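Local coordinates for protein rRNA adenine N-6-methyltransferase (Saccharopolyspora erythraea, PDB 6NVM) that dimethylates the N6 of a single adenine of 23S rRNA using S-adenosylmethionine, lowering ribosome affinity for macrolide, lincosamide and streptogramin B antibiotics, at residues A[78-82]-A[108-112]; A[59-63]-A[83-88]; A[63-69]-A[90-94]; A[72-77]-A[133-139]. One frame throughout, in Å; residues are numbered along the deposited sequence.

Contact 1 of 4, residues A[78-82]-A[108-112]; sequences GPGEG and LREKL
Residues 78-82 form an irregular loop that closes with a type II' beta turn from Pro79 to Gly82, Gly82 N donating to Pro79 O at 3.1 Å; Gly78 (phi/psi 57/54) and Gly80 (58/-126) have positive phi, and Gly82 (89/5) is the N-cap of the helix that follows. Residues 108-111 are the last turn of a helix, which Leu112 leaves at -100/10. The backbones are nearest at Gly82 and Leu108, CA atoms 6.9 Å apart. This GPGEG loop, following the first strand of a class I methyltransferase, is the glycine-rich motif I, and Gly78 is predicted to bind S-adenosylmethionine. Leu108 (t, p) sets CD2 3.7 Å from Pro79 CG and CD1 3.7 Å from Gly80 O. A CB on Gly82 would collide with Leu108 CD1. Leu112 (m, t) brings CD2 to 3.7 Å from Gly82 O. On the outer side, Lys111 NZ donates a 2.8 Å hydrogen bond to Glu81 O and forms a salt bridge with Glu81 OE1 at 3.2 Å, Glu81 folding back with chi1 and chi2 both m.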
loop_
_atom_site.group_PDB
_atom_site.type_symbol
_atom_site.label_atom_id
_atom_site.label_comp_id
_atom_site.label_asym_id
_atom_site.label_seq_id
_atom_site.Cartn_x
_atom_site.Cartn_y
_atom_site.Cartn_z
ATOM N N GLY A 78 -3.235 14.227 4.742
ATOM C CA GLY A 78 -4.148 14.880 3.826
ATOM C C GLY A 78 -5.575 14.921 4.346
ATOM O O GLY A 78 -6.519 14.490 3.672
ATOM N N PRO A 79 -5.764 15.447 5.561
ATOM C CA PRO A 79 -7.113 15.445 6.155
ATOM C C PRO A 79 -8.104 16.360 5.460
ATOM O O PRO A 79 -9.316 16.115 5.560
ATOM C CB PRO A 79 -6.864 15.896 7.599
ATOM C CG PRO A 79 -5.586 16.674 7.547
ATOM C CD PRO A 79 -4.755 16.004 6.482
ATOM N N GLY A 80 -7.642 17.405 4.776
ATOM C CA GLY A 80 -8.562 18.264 4.052
ATOM C C GLY A 80 -9.598 18.863 4.986
ATOM O O GLY A 80 -9.265 19.468 6.011
ATOM N N GLU A 81 -10.876 18.682 4.637
ATOM C CA GLU A 81 -11.970 19.309 5.373
ATOM C C GLU A 81 -12.259 18.631 6.706
ATOM O O GLU A 81 -12.930 19.227 7.556
ATOM C CB GLU A 81 -13.246 19.307 4.524
ATOM C CG GLU A 81 -13.099 19.978 3.163
ATOM C CD GLU A 81 -12.909 21.477 3.263
ATOM O OE1 GLU A 81 -13.005 22.021 4.383
ATOM O OE2 GLU A 81 -12.663 22.115 2.218
ATOM N N GLY A 82 -11.794 17.402 6.903
ATOM C CA GLY A 82 -11.941 16.731 8.174
ATOM C C GLY A 82 -13.209 15.921 8.363
ATOM O O GLY A 82 -13.425 15.405 9.464
ATOM N N LEU A 108 -8.546 23.519 11.134
ATOM C CA LEU A 108 -8.968 22.130 11.281
ATOM C C LEU A 108 -9.081 21.755 12.752
ATOM O O LEU A 108 -10.061 21.127 13.172
ATOM C CB LEU A 108 -7.975 21.210 10.566
ATOM C CG LEU A 108 -8.305 19.718 10.567
ATOM C CD1 LEU A 108 -9.548 19.458 9.736
ATOM C CD2 LEU A 108 -7.122 18.905 10.035
ATOM N N ARG A 109 -8.086 22.138 13.548
ATOM C CA ARG A 109 -8.115 21.847 14.977
ATOM C C ARG A 109 -9.382 22.401 15.622
ATOM O O ARG A 109 -10.055 21.702 16.390
ATOM C CB ARG A 109 -6.857 22.421 15.631
ATOM C CG ARG A 109 -6.683 22.093 17.100
ATOM C CD ARG A 109 -5.325 22.582 17.620
ATOM N NE ARG A 109 -4.203 21.874 16.987
ATOM C CZ ARG A 109 -3.144 22.452 16.428
ATOM N NH1 ARG A 109 -3.012 23.772 16.417
ATOM N NH2 ARG A 109 -2.191 21.700 15.884
ATOM N N GLU A 110 -9.753 23.640 15.288
ATOM C CA GLU A 110 -10.969 24.224 15.852
ATOM C C GLU A 110 -12.216 23.533 15.313
ATOM O O GLU A 110 -13.161 23.268 16.067
ATOM C CB GLU A 110 -11.017 25.725 15.555
ATOM C CG GLU A 110 -12.210 26.457 16.174
ATOM C CD GLU A 110 -12.233 26.378 17.696
ATOM O OE1 GLU A 110 -11.147 26.259 18.307
ATOM O OE2 GLU A 110 -13.341 26.431 18.278
ATOM N N LYS A 111 -12.247 23.242 14.009
ATOM C CA LYS A 111 -13.403 22.566 13.424
ATOM C C LYS A 111 -13.686 21.238 14.115
ATOM O O LYS A 111 -14.850 20.850 14.277
ATOM C CB LYS A 111 -13.181 22.334 11.929
ATOM C CG LYS A 111 -13.524 23.518 11.051
ATOM C CD LYS A 111 -13.065 23.314 9.611
ATOM C CE LYS A 111 -13.709 22.091 8.981
ATOM N NZ LYS A 111 -13.394 21.968 7.529
ATOM N N LEU A 112 -12.641 20.520 14.521
ATOM C CA LEU A 112 -12.787 19.180 15.070
ATOM C C LEU A 112 -12.734 19.141 16.594
ATOM O O LEU A 112 -12.670 18.050 17.173
ATOM C CB LEU A 112 -11.706 18.266 14.489
ATOM C CG LEU A 112 -11.707 18.172 12.960
ATOM C CD1 LEU A 112 -10.511 17.369 12.451
ATOM C CD2 LEU A 112 -13.018 17.572 12.456
#

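Contact 2 of 4, residues A[59-63]-A[83-88]; sequences IARIA and LLTREL
Two helices on one face of the Rossmann-like methyltransferase sheet pack side by side here: 59-63, from the helix preceding the first strand of the sheet, and 83-88, from the helix directly after that strand. Their segment axes approach to 9.3 Å and cross at -40°, both running in broadly the same direction. The CA pairs Ile59-Leu84 (5.7 Å) and Ala63-Leu88 (5.6 Å) set the register, one turn apart on each helix. Ile59 (m, t) is the main bump of its helix. Its CG2 presses into the backbone of the facing turn, 3.6 Å from Leu84 CA, while CD1 reaches Leu83 CD2 at 3.6 Å. Leu84 (t, p) starts sideways but swings its end inward, so that CD1 lies 4.0 Å from Ile62 CG2 and 4.4 Å from Ala63 CB. Ala63 CB is a small bump that enters the hollow between Leu84, Glu87 (CB to CB, 4.1 Å) and Leu88 (m, t) of the facing helix, with Leu88 CD2 4.0 Å from Ala63 CA. Toward the sheet, Ile62, Leu84 and Leu88 all touch Val138 of strand 135-140. No hydrogen bond joins the segments; even the carboxylate of Glu87 (m, t) meets carbon, with OE1 3.3 Å from Ala60 CA and OE2 3.8 Å from Ile59 CG2.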
loop_
_atom_site.group_PDB
_atom_site.type_symbol
_atom_site.label_atom_id
_atom_site.label_comp_id
_atom_site.label_asym_id
_atom_site.label_seq_id
_atom_site.Cartn_x
_atom_site.Cartn_y
_atom_site.Cartn_z
ATOM N N ILE A 59 -16.510 8.589 1.472
ATOM C CA ILE A 59 -15.848 8.828 2.751
ATOM C C ILE A 59 -16.177 7.711 3.737
ATOM O O ILE A 59 -15.289 7.183 4.420
ATOM C CB ILE A 59 -16.240 10.223 3.280
ATOM C CG1 ILE A 59 -15.581 11.291 2.396
ATOM C CG2 ILE A 59 -15.831 10.403 4.747
ATOM C CD1 ILE A 59 -15.984 12.718 2.713
ATOM N N ALA A 60 -17.449 7.319 3.814
ATOM C CA ALA A 60 -17.831 6.224 4.704
ATOM C C ALA A 60 -17.169 4.919 4.281
ATOM O O ALA A 60 -16.762 4.113 5.127
ATOM C CB ALA A 60 -19.353 6.070 4.722
ATOM N N ARG A 61 -17.042 4.700 2.971
ATOM C CA ARG A 61 -16.382 3.501 2.465
ATOM C C ARG A 61 -14.926 3.445 2.908
ATOM O O ARG A 61 -14.424 2.382 3.297
ATOM C CB ARG A 61 -16.489 3.477 0.939
ATOM C CG ARG A 61 -15.909 2.251 0.272
ATOM C CD ARG A 61 -16.779 1.041 0.520
ATOM N NE ARG A 61 -16.352 -0.101 -0.280
ATOM C CZ ARG A 61 -16.830 -1.331 -0.139
ATOM N NH1 ARG A 61 -17.753 -1.587 0.781
ATOM N NH2 ARG A 61 -16.379 -2.308 -0.914
ATOM N N ILE A 62 -14.232 4.583 2.866
ATOM C CA ILE A 62 -12.851 4.635 3.330
ATOM C C ILE A 62 -12.770 4.240 4.800
ATOM O O ILE A 62 -11.930 3.421 5.198
ATOM C CB ILE A 62 -12.263 6.038 3.092
ATOM C CG1 ILE A 62 -12.246 6.351 1.593
ATOM C CG2 ILE A 62 -10.864 6.141 3.688
ATOM C CD1 ILE A 62 -12.019 7.813 1.272
ATOM N N ALA A 63 -13.630 4.829 5.632
ATOM C CA ALA A 63 -13.566 4.562 7.064
ATOM C C ALA A 63 -13.819 3.088 7.363
ATOM O O ALA A 63 -13.140 2.491 8.208
ATOM C CB ALA A 63 -14.568 5.446 7.805
ATOM N N LEU A 83 -14.058 15.785 7.342
ATOM C CA LEU A 83 -15.224 14.918 7.487
ATOM C C LEU A 83 -14.794 13.465 7.656
ATOM O O LEU A 83 -15.296 12.754 8.535
ATOM C CB LEU A 83 -16.163 15.067 6.291
ATOM C CG LEU A 83 -17.358 14.107 6.272
ATOM C CD1 LEU A 83 -18.204 14.198 7.547
ATOM C CD2 LEU A 83 -18.219 14.363 5.046
ATOM N N LEU A 84 -13.851 13.008 6.831
ATOM C CA LEU A 84 -13.311 11.669 7.025
ATOM C C LEU A 84 -12.732 11.517 8.425
ATOM O O LEU A 84 -12.902 10.474 9.067
ATOM C CB LEU A 84 -12.250 11.372 5.964
ATOM C CG LEU A 84 -11.454 10.076 6.138
ATOM C CD1 LEU A 84 -12.381 8.878 6.196
ATOM C CD2 LEU A 84 -10.432 9.927 5.013
ATOM N N THR A 85 -12.037 12.547 8.914
ATOM C CA THR A 85 -11.447 12.470 10.248
ATOM C C THR A 85 -12.508 12.167 11.302
ATOM O O THR A 85 -12.271 11.381 12.228
ATOM C CB THR A 85 -10.734 13.782 10.579
ATOM O OG1 THR A 85 -9.983 14.227 9.440
ATOM C CG2 THR A 85 -9.803 13.593 11.764
ATOM N N ARG A 86 -13.681 12.788 11.179
ATOM C CA ARG A 86 -14.770 12.530 12.122
ATOM C C ARG A 86 -15.206 11.072 12.077
ATOM O O ARG A 86 -15.450 10.446 13.120
ATOM C CB ARG A 86 -15.961 13.431 11.804
ATOM C CG ARG A 86 -15.687 14.931 11.881
ATOM C CD ARG A 86 -16.856 15.725 11.291
ATOM N NE ARG A 86 -16.509 17.120 11.015
ATOM C CZ ARG A 86 -16.793 18.151 11.803
ATOM N NH1 ARG A 86 -17.454 17.980 12.942
ATOM N NH2 ARG A 86 -16.426 19.373 11.437
ATOM N N GLU A 87 -15.315 10.510 10.874
ATOM C CA GLU A 87 -15.783 9.136 10.752
ATOM C C GLU A 87 -14.737 8.137 11.225
ATOM O O GLU A 87 -15.092 7.087 11.774
ATOM C CB GLU A 87 -16.218 8.879 9.312
ATOM C CG GLU A 87 -17.351 9.834 8.934
ATOM C CD GLU A 87 -18.106 9.443 7.688
ATOM O OE1 GLU A 87 -18.012 8.267 7.269
ATOM O OE2 GLU A 87 -18.802 10.327 7.135
ATOM N N LEU A 88 -13.450 8.453 11.057
ATOM C CA LEU A 88 -12.406 7.625 11.643
ATOM C C LEU A 88 -12.447 7.680 13.164
ATOM O O LEU A 88 -12.287 6.651 13.834
ATOM C CB LEU A 88 -11.035 8.079 11.152
ATOM C CG LEU A 88 -10.807 8.087 9.647
ATOM C CD1 LEU A 88 -9.468 8.742 9.335
ATOM C CD2 LEU A 88 -10.872 6.677 9.096
#

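Contact 3 of 4, residues A[63-69]-A[90-94]; sequences AETAELR and DRARQ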
loop_
_atom_site.group_PDB
_atom_site.type_symbol
_atom_site.label_atom_id
_atom_site.label_comp_id
_atom_site.label_asym_id
_atom_site.label_seq_id
_atom_site.Cartn_x
_atom_site.Cartn_y
_atom_site.Cartn_z
ATOM N N ALA A 63 -13.630 4.829 5.632
ATOM C CA ALA A 63 -13.566 4.562 7.064
ATOM C C ALA A 63 -13.819 3.088 7.363
ATOM O O ALA A 63 -13.140 2.491 8.208
ATOM C CB ALA A 63 -14.568 5.446 7.805
ATOM N N GLU A 64 -14.792 2.483 6.676
ATOM C CA GLU A 64 -15.062 1.060 6.860
ATOM C C GLU A 64 -13.924 0.191 6.326
ATOM O O GLU A 64 -13.628 -0.865 6.898
ATOM C CB GLU A 64 -16.387 0.705 6.181
ATOM C CG GLU A 64 -17.590 1.410 6.811
ATOM C CD GLU A 64 -18.817 1.432 5.913
ATOM O OE1 GLU A 64 -18.673 1.244 4.684
ATOM O OE2 GLU A 64 -19.930 1.645 6.442
ATOM N N THR A 65 -13.261 0.629 5.254
ATOM C CA THR A 65 -12.155 -0.135 4.686
ATOM C C THR A 65 -10.974 -0.227 5.643
ATOM O O THR A 65 -10.196 -1.187 5.581
ATOM C CB THR A 65 -11.704 0.513 3.370
ATOM O OG1 THR A 65 -12.749 0.403 2.401
ATOM C CG2 THR A 65 -10.441 -0.141 2.821
ATOM N N ALA A 66 -10.804 0.765 6.515
ATOM C CA ALA A 66 -9.607 0.826 7.338
ATOM C C ALA A 66 -9.570 -0.242 8.424
ATOM O O ALA A 66 -8.536 -0.389 9.080
ATOM C CB ALA A 66 -9.487 2.215 7.957
ATOM N N GLU A 67 -10.664 -0.972 8.633
ATOM C CA GLU A 67 -10.719 -2.058 9.609
ATOM C C GLU A 67 -10.298 -1.566 10.992
ATOM O O GLU A 67 -9.364 -2.076 11.616
ATOM C CB GLU A 67 -9.859 -3.235 9.140
ATOM C CG GLU A 67 -10.374 -3.815 7.826
ATOM C CD GLU A 67 -9.612 -5.035 7.353
ATOM O OE1 GLU A 67 -8.377 -5.091 7.542
ATOM O OE2 GLU A 67 -10.268 -5.938 6.777
ATOM N N LEU A 68 -11.027 -0.563 11.467
ATOM C CA LEU A 68 -10.725 0.100 12.723
ATOM C C LEU A 68 -11.455 -0.573 13.880
ATOM O O LEU A 68 -12.426 -1.309 13.695
ATOM C CB LEU A 68 -11.110 1.576 12.645
ATOM C CG LEU A 68 -10.492 2.344 11.474
ATOM C CD1 LEU A 68 -11.040 3.766 11.454
ATOM C CD2 LEU A 68 -8.973 2.338 11.575
ATOM N N ARG A 69 -10.963 -0.319 15.087
ATOM C CA ARG A 69 -11.567 -0.860 16.294
ATOM C C ARG A 69 -11.242 0.070 17.449
ATOM O O ARG A 69 -10.317 0.886 17.353
ATOM C CB ARG A 69 -11.068 -2.284 16.591
ATOM C CG ARG A 69 -9.569 -2.397 16.749
ATOM C CD ARG A 69 -9.160 -3.810 17.125
ATOM N NE ARG A 69 -7.723 -3.916 17.376
ATOM C CZ ARG A 69 -6.805 -4.136 16.440
ATOM N NH1 ARG A 69 -7.158 -4.279 15.169
ATOM N NH2 ARG A 69 -5.524 -4.220 16.777
ATOM N N ASP A 90 -14.941 8.142 15.088
ATOM C CA ASP A 90 -16.082 7.395 15.603
ATOM C C ASP A 90 -15.770 5.921 15.829
ATOM O O ASP A 90 -16.471 5.261 16.607
ATOM C CB ASP A 90 -17.261 7.483 14.633
ATOM C CG ASP A 90 -17.988 8.809 14.697
ATOM O OD1 ASP A 90 -17.794 9.555 15.677
ATOM O OD2 ASP A 90 -18.774 9.088 13.763
ATOM N N ARG A 91 -14.760 5.384 15.150
ATOM C CA ARG A 91 -14.496 3.954 15.146
ATOM C C ARG A 91 -13.191 3.567 15.824
ATOM O O ARG A 91 -13.092 2.454 16.345
ATOM C CB ARG A 91 -14.472 3.437 13.699
ATOM C CG ARG A 91 -15.786 3.633 12.938
ATOM C CD ARG A 91 -15.584 3.495 11.428
ATOM N NE ARG A 91 -16.850 3.397 10.699
ATOM C CZ ARG A 91 -17.629 4.430 10.383
ATOM N NH1 ARG A 91 -17.293 5.664 10.738
ATOM N NH2 ARG A 91 -18.759 4.228 9.717
ATOM N N ALA A 92 -12.194 4.449 15.827
ATOM C CA ALA A 92 -10.863 4.149 16.334
ATOM C C ALA A 92 -10.670 4.727 17.733
ATOM O O ALA A 92 -11.450 5.551 18.214
ATOM C CB ALA A 92 -9.796 4.711 15.386
ATOM N N ARG A 93 -9.597 4.282 18.388
ATOM C CA ARG A 93 -9.275 4.807 19.711
ATOM C C ARG A 93 -9.062 6.313 19.658
ATOM O O ARG A 93 -9.523 7.050 20.539
ATOM C CB ARG A 93 -8.025 4.118 20.260
ATOM C CG ARG A 93 -7.778 4.378 21.744
ATOM C CD ARG A 93 -6.491 3.716 22.213
ATOM N NE ARG A 93 -5.305 4.463 21.804
ATOM C CZ ARG A 93 -4.088 3.940 21.687
ATOM N NH1 ARG A 93 -3.882 2.654 21.932
ATOM N NH2 ARG A 93 -3.071 4.706 21.324
ATOM N N GLN A 94 -8.351 6.780 18.637
ATOM C CA GLN A 94 -8.001 8.182 18.472
ATOM C C GLN A 94 -7.456 8.361 17.065
ATOM O O GLN A 94 -7.039 7.397 16.412
ATOM C CB GLN A 94 -6.970 8.633 19.512
ATOM C CG GLN A 94 -5.676 7.849 19.455
ATOM C CD GLN A 94 -4.749 8.172 20.604
ATOM O OE1 GLN A 94 -4.512 7.338 21.479
ATOM N NE2 GLN A 94 -4.218 9.388 20.611
#
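This is a van der Waals contact at the end of the sheet where strands 73-77 and 94-98 begin: the end of helix 56-65 and the loop after it meet the loop that follows helix 83-89. It is held without any hydrogen bond between the segments. The backbones come nearest at Arg69 and Ala92, CA atoms 5.1 Å apart, where a CA-H...O contact runs from Ala92 CA to Arg69 O (3.5 Å, 159° at the hydrogen). Glu67, with positive phi, turns the chain out of its helix, and Leu68 then points across, its CB 4.0 Å from Arg91 CB and its CD1 4.2 Å from Ala92 CB. Arg91 folds back along helix 83-89 and across to helix 56-65, one guanidinium face lying over Ala63 CB, which is 4.0 Å from NH1. That NH1 hydrogen-bonds to Glu87 O, whereas Glu64 OE2 stays 4.3 Å from Arg91 NH2, too far for a salt bridge. The CA-CB bond of Arg69 points away, and its guanidinium forms salt bridges with Asp71 and Glu160. Inward, Ala92 touches Val74 of strand 73-77, and Leu68 packs on that same Val74, on Leu88 of helix 83-89 and on Ala136 of strand 135-140.

Contact 4 of 4, residues A[72-77]-A[133-139]; sequences LPVLEA and EPFAFVG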
loop_
_atom_site.group_PDB
_atom_site.type_symbol
_atom_site.label_atom_id
_atom_site.label_comp_id
_atom_site.label_asym_id
_atom_site.label_seq_id
_atom_site.Cartn_x
_atom_site.Cartn_y
_atom_site.Cartn_z
ATOM N N LEU A 72 -7.560 0.718 18.650
ATOM C CA LEU A 72 -6.544 0.924 17.619
ATOM C C LEU A 72 -6.419 2.400 17.262
ATOM O O LEU A 72 -7.403 2.995 16.799
ATOM C CB LEU A 72 -6.896 0.114 16.374
ATOM C CG LEU A 72 -5.864 0.101 15.247
ATOM C CD1 LEU A 72 -4.643 -0.688 15.666
ATOM C CD2 LEU A 72 -6.478 -0.475 13.984
ATOM N N PRO A 73 -5.249 3.024 17.405
ATOM C CA PRO A 73 -5.098 4.415 16.971
ATOM C C PRO A 73 -4.868 4.522 15.468
ATOM O O PRO A 73 -4.403 3.591 14.811
ATOM C CB PRO A 73 -3.871 4.888 17.757
ATOM C CG PRO A 73 -3.034 3.654 17.887
ATOM C CD PRO A 73 -4.014 2.508 18.026
ATOM N N VAL A 74 -5.212 5.692 14.930
ATOM C CA VAL A 74 -5.110 5.977 13.505
ATOM C C VAL A 74 -4.230 7.201 13.309
ATOM O O VAL A 74 -4.339 8.181 14.054
ATOM C CB VAL A 74 -6.502 6.217 12.878
ATOM C CG1 VAL A 74 -6.378 6.621 11.402
ATOM C CG2 VAL A 74 -7.370 4.982 13.028
ATOM N N LEU A 75 -3.359 7.145 12.304
ATOM C CA LEU A 75 -2.674 8.326 11.797
ATOM C C LEU A 75 -3.272 8.691 10.445
ATOM O O LEU A 75 -3.516 7.813 9.611
ATOM C CB LEU A 75 -1.164 8.090 11.664
ATOM C CG LEU A 75 -0.332 8.352 12.920
ATOM C CD1 LEU A 75 -0.750 7.445 14.059
ATOM C CD2 LEU A 75 1.157 8.180 12.615
ATOM N N GLU A 76 -3.524 9.986 10.234
ATOM C CA GLU A 76 -4.134 10.459 9.000
ATOM C C GLU A 76 -3.273 11.535 8.355
ATOM O O GLU A 76 -2.744 12.417 9.038
ATOM C CB GLU A 76 -5.553 11.019 9.233
ATOM C CG GLU A 76 -6.232 11.467 7.942
ATOM C CD GLU A 76 -7.559 12.169 8.167
ATOM O OE1 GLU A 76 -7.773 12.709 9.272
ATOM O OE2 GLU A 76 -8.389 12.174 7.231
ATOM N N ALA A 77 -3.159 11.465 7.032
ATOM C CA ALA A 77 -2.482 12.479 6.239
ATOM C C ALA A 77 -3.433 12.978 5.162
ATOM O O ALA A 77 -4.326 12.249 4.713
ATOM C CB ALA A 77 -1.193 11.927 5.601
ATOM N N GLU A 133 3.283 1.133 18.725
ATOM C CA GLU A 133 2.197 0.209 19.028
ATOM C C GLU A 133 1.428 -0.040 17.738
ATOM O O GLU A 133 1.609 0.707 16.766
ATOM C CB GLU A 133 1.276 0.783 20.109
ATOM C CG GLU A 133 0.681 2.141 19.736
ATOM C CD GLU A 133 -0.384 2.624 20.709
ATOM O OE1 GLU A 133 -1.169 1.793 21.211
ATOM O OE2 GLU A 133 -0.440 3.845 20.967
ATOM N N PRO A 134 0.579 -1.064 17.675
ATOM C CA PRO A 134 -0.204 -1.283 16.454
ATOM C C PRO A 134 -1.043 -0.056 16.126
ATOM O O PRO A 134 -1.541 0.634 17.017
ATOM C CB PRO A 134 -1.073 -2.499 16.796
ATOM C CG PRO A 134 -0.352 -3.185 17.909
ATOM C CD PRO A 134 0.306 -2.090 18.696
ATOM N N PHE A 135 -1.186 0.218 14.833
ATOM C CA PHE A 135 -1.927 1.391 14.390
ATOM C C PHE A 135 -2.346 1.180 12.945
ATOM O O PHE A 135 -1.891 0.252 12.272
ATOM C CB PHE A 135 -1.094 2.668 14.531
ATOM C CG PHE A 135 -0.033 2.815 13.470
ATOM C CD1 PHE A 135 1.140 2.091 13.549
ATOM C CD2 PHE A 135 -0.219 3.676 12.395
ATOM C CE1 PHE A 135 2.124 2.214 12.565
ATOM C CE2 PHE A 135 0.761 3.807 11.410
ATOM C CZ PHE A 135 1.932 3.070 11.503
ATOM N N ALA A 136 -3.231 2.058 12.483
ATOM C CA ALA A 136 -3.652 2.096 11.095
ATOM C C ALA A 136 -3.359 3.471 10.516
ATOM O O ALA A 136 -3.399 4.480 11.224
ATOM C CB ALA A 136 -5.145 1.780 10.958
ATOM N N PHE A 137 -3.047 3.499 9.222
ATOM C CA PHE A 137 -2.874 4.740 8.484
ATOM C C PHE A 137 -4.028 4.908 7.511
ATOM O O PHE A 137 -4.432 3.948 6.851
ATOM C CB PHE A 137 -1.554 4.757 7.701
ATOM C CG PHE A 137 -1.443 5.913 6.760
ATOM C CD1 PHE A 137 -1.034 7.154 7.218
ATOM C CD2 PHE A 137 -1.776 5.777 5.428
ATOM C CE1 PHE A 137 -0.937 8.233 6.363
ATOM C CE2 PHE A 137 -1.676 6.859 4.560
ATOM C CZ PHE A 137 -1.255 8.086 5.032
ATOM N N VAL A 138 -4.551 6.128 7.427
ATOM C CA VAL A 138 -5.544 6.500 6.422
ATOM C C VAL A 138 -5.098 7.807 5.790
ATOM O O VAL A 138 -4.660 8.721 6.496
ATOM C CB VAL A 138 -6.954 6.649 7.033
ATOM C CG1 VAL A 138 -7.955 7.072 5.972
ATOM C CG2 VAL A 138 -7.393 5.356 7.679
ATOM N N GLY A 139 -5.216 7.924 4.473
ATOM C CA GLY A 139 -4.740 9.136 3.833
ATOM C C GLY A 139 -5.323 9.361 2.460
ATOM O O GLY A 139 -5.577 8.417 1.703
#
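Leu72 precedes the strand, and its side chain reaches across to place CD1 3.6 Å from Pro134 O and CD2 4.0 Å from Ala136 CB. Pro73 O accepts a hydrogen bond from Ala136 N at 3.0 Å, and Pro73 CG lies 4.0 Å from Phe135 CB. Val74 pairs with Ala136 and makes its cross-strand backbone approach through CA, 3.2 Å from Ala136 O; its CG1 touches Val138 CG2 at 4.1 Å. Leu75 uses both its N and its O: N donates to Ala136 O and O accepts from Val138 N, each 2.9 Å, and its CD1 lies 4.2 Å from Phe135 CD2. Glu76 projects from the same face as Val74, Ala136 and Val138, beneath helix 83-89, and its OE1 hydrogen-bonds to Thr85 and Ser97. Ala77 N donates to Val138 O at 3.2 Å, while its CB meets the edge of the Phe137 ring, 3.8 Å from CE1. Gly139, paired with Ala77, has no side chain to crowd that ring. One strand leads into Gly78 and the other ends at Ala140, both predicted to bind S-adenosylmethionine; these parallel neighbours are the central first and fourth strands of the class I methyltransferase Rossmann-like fold.

The four contacts lie on one side of the chain, in the Rossmann-like part predicted to bind the cofactor. Contact 2 covers the face of contact 4 carrying Val74, Glu76 and Val138: Ile62 CG2 lies 3.8 Å from Val138 CG1, and Thr85 OG1 hydrogen-bonds to Glu76 OE1 (2.7 Å). Contacts 2 and 3 share Ala63, with centres 8 Å apart. Contact 3 meets the start of the strands, where Arg93 NH2 forms a 2.8 Å salt bridge with Glu133 OE2. At the opposite strand end, segment 78-82 continues directly from 72-77, so contact 1 is nested in the loop that contact 4 closes; its Leu112 CD2 packs 3.8 Å from Arg86 CG of contact 2. The side chain of Pro79 lies about 4 Å from that of Glu99, like Gly78 a predicted S-adenosylmethionine-binding residue.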